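Local coordinates for protein MHC class I recognition receptor Ly49I (Mus musculus, PDB 1JA3) that serves as an inhibitory receptor on natural killer cells that recognises class I MHC molecules through its C-type lectin-like domain, at residues 5-9 with 17-21. Residue numbers count along the deposited sequence, not the author numbering.
Sequences VKYWF and YFIMN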
loop_
_atom_site.group_PDB
_atom_site.type_symbol
_atom_site.label_atom_id
_atom_site.label_comp_id
_atom_site.label_asym_id
_atom_site.label_seq_id
_atom_site.Cartn_x
_atom_site.Cartn_y
_atom_site.Cartn_z
ATOM N N VAL A 5 -5.800 4.973 19.452
ATOM C CA VAL A 5 -5.921 4.959 17.999
ATOM C C VAL A 5 -4.880 4.037 17.374
ATOM O O VAL A 5 -3.675 4.263 17.499
ATOM C CB VAL A 5 -5.748 6.373 17.411
ATOM C CG1 VAL A 5 -5.219 6.288 15.987
ATOM C CG2 VAL A 5 -7.071 7.123 17.447
ATOM N N LYS A 6 -5.335 2.989 16.675
ATOM C CA LYS A 6 -4.432 2.021 16.062
ATOM C C LYS A 6 -4.960 1.560 14.711
ATOM O O LYS A 6 -5.622 0.514 14.615
ATOM C CB LYS A 6 -4.257 0.801 16.984
ATOM C CG LYS A 6 -4.107 1.154 18.485
ATOM C CD LYS A 6 -3.667 -0.045 19.344
ATOM C CE LYS A 6 -3.418 0.366 20.802
ATOM N NZ LYS A 6 -2.849 -0.734 21.644
ATOM N N TYR A 7 -4.663 2.351 13.680
ATOM C CA TYR A 7 -5.077 2.057 12.310
ATOM C C TYR A 7 -3.896 1.526 11.512
ATOM O O TYR A 7 -2.734 1.735 11.906
ATOM C CB TYR A 7 -5.609 3.317 11.645
ATOM C CG TYR A 7 -4.570 4.340 11.219
ATOM C CD1 TYR A 7 -4.140 4.415 9.885
ATOM C CD2 TYR A 7 -4.113 5.307 12.113
ATOM C CE1 TYR A 7 -3.297 5.448 9.444
ATOM C CE2 TYR A 7 -3.274 6.337 11.696
ATOM C CZ TYR A 7 -2.868 6.415 10.358
ATOM O OH TYR A 7 -2.064 7.476 9.943
ATOM N N TRP A 8 -4.181 0.829 10.409
ATOM C CA TRP A 8 -3.106 0.294 9.579
ATOM C C TRP A 8 -3.227 0.629 8.110
ATOM O O TRP A 8 -4.294 0.971 7.619
ATOM C CB TRP A 8 -2.987 -1.213 9.735
ATOM C CG TRP A 8 -4.212 -1.924 9.405
ATOM C CD1 TRP A 8 -5.343 -1.984 10.155
ATOM C CD2 TRP A 8 -4.447 -2.731 8.243
ATOM N NE1 TRP A 8 -6.271 -2.786 9.537
ATOM C CE2 TRP A 8 -5.749 -3.256 8.362
ATOM C CE3 TRP A 8 -3.685 -3.056 7.114
ATOM C CZ2 TRP A 8 -6.303 -4.095 7.397
ATOM C CZ3 TRP A 8 -4.235 -3.885 6.160
ATOM C CH2 TRP A 8 -5.535 -4.396 6.305
ATOM N N PHE A 9 -2.105 0.557 7.415
ATOM C CA PHE A 9 -2.081 0.851 6.005
ATOM C C PHE A 9 -1.022 0.013 5.334
ATOM O O PHE A 9 -0.177 -0.584 6.011
ATOM C CB PHE A 9 -1.800 2.326 5.767
ATOM C CG PHE A 9 -2.868 3.007 4.970
ATOM C CD1 PHE A 9 -4.215 2.856 5.331
ATOM C CD2 PHE A 9 -2.544 3.805 3.866
ATOM C CE1 PHE A 9 -5.228 3.492 4.610
ATOM C CE2 PHE A 9 -3.553 4.447 3.135
ATOM C CZ PHE A 9 -4.900 4.290 3.511
ATOM N N TYR A 17 1.328 -0.145 10.715
ATOM C CA TYR A 17 0.355 -0.020 11.773
ATOM C C TYR A 17 0.756 1.263 12.421
ATOM O O TYR A 17 1.922 1.435 12.759
ATOM C CB TYR A 17 0.574 -1.104 12.807
ATOM C CG TYR A 17 -0.483 -2.155 12.906
ATOM C CD1 TYR A 17 -1.831 -1.823 12.898
ATOM C CD2 TYR A 17 -0.129 -3.489 13.080
ATOM C CE1 TYR A 17 -2.801 -2.804 13.066
ATOM C CE2 TYR A 17 -1.088 -4.468 13.250
ATOM C CZ TYR A 17 -2.415 -4.123 13.239
ATOM O OH TYR A 17 -3.350 -5.104 13.392
ATOM N N PHE A 18 -0.164 2.182 12.615
ATOM C CA PHE A 18 0.256 3.397 13.284
ATOM C C PHE A 18 -0.451 3.473 14.613
ATOM O O PHE A 18 -1.659 3.698 14.665
ATOM C CB PHE A 18 -0.035 4.620 12.424
ATOM C CG PHE A 18 0.698 4.618 11.131
ATOM C CD1 PHE A 18 0.461 3.626 10.198
ATOM C CD2 PHE A 18 1.648 5.585 10.856
ATOM C CE1 PHE A 18 1.149 3.606 9.006
ATOM C CE2 PHE A 18 2.350 5.574 9.653
ATOM C CZ PHE A 18 2.106 4.584 8.731
ATOM N N ILE A 19 0.294 3.250 15.692
ATOM C CA ILE A 19 -0.307 3.321 17.015
ATOM C C ILE A 19 -0.251 4.747 17.536
ATOM O O ILE A 19 0.794 5.406 17.497
ATOM C CB ILE A 19 0.375 2.403 18.029
ATOM C CG1 ILE A 19 0.242 0.957 17.577
ATOM C CG2 ILE A 19 -0.281 2.573 19.392
ATOM C CD1 ILE A 19 0.964 0.673 16.294
ATOM N N MET A 20 -1.399 5.209 18.016
ATOM C CA MET A 20 -1.544 6.552 18.541
ATOM C C MET A 20 -1.679 6.475 20.051
ATOM O O MET A 20 -2.748 6.738 20.618
ATOM C CB MET A 20 -2.777 7.213 17.926
ATOM C CG MET A 20 -2.832 7.117 16.416
ATOM S SD MET A 20 -1.247 7.494 15.694
ATOM C CE MET A 20 -1.129 9.234 16.081
ATOM N N ASN A 21 -0.576 6.106 20.688
ATOM C CA ASN A 21 -0.520 5.976 22.131
ATOM C C ASN A 21 0.868 6.467 22.521
ATOM O O ASN A 21 1.808 5.677 22.620
ATOM C CB ASN A 21 -0.724 4.499 22.503
ATOM C CG ASN A 21 -0.684 4.247 24.002
ATOM O OD1 ASN A 21 -1.392 4.903 24.779
ATOM N ND2 ASN A 21 0.137 3.273 24.416
#
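Backbone amides account for every hydrogen bond between residues 5-9 and 17-21; the axes of strands 6-9 and 17-21 run antiparallel (161°) and approach to 4.6 Å. Tyr7 and Phe18 form the hydrogen-bonded pair: Phe18 N donates to Tyr7 O at 2.7 Å, nearly linear at 175°, whereas the return bond from Tyr7 N to Phe18 O is weak at 3.4 Å and 135°. Phe18 O also receives a CA-H...O contact from Lys6 CA at 3.5 Å. Further along, Met20 N donates to Val5 O at 2.5 Å. In the flanking non-hydrogen-bonded pairs, Tyr17 and Ile19 direct their backbone hydrogen bonds to Cys118 and Cys116 of strand 114-120, making 14-23 the middle strand. Lys6 NZ is satisfied by Tyr35 OH.

Side chains alternate between faces. Phe18 CB lies over the Tyr7 ring, 4.1 Å from its centroid, a CH-pi contact; the two rings are nearly parallel (13°) but slid apart. On the opposite face Trp8 CB meets Tyr17 CD1 at 3.4 Å, and Tyr17 stacks on Phe125 of the second subunit. The two strands form the N-terminal beta hairpin of the C-type lectin-like domain, with the C-terminal strand 114-120 pairing alongside 14-23.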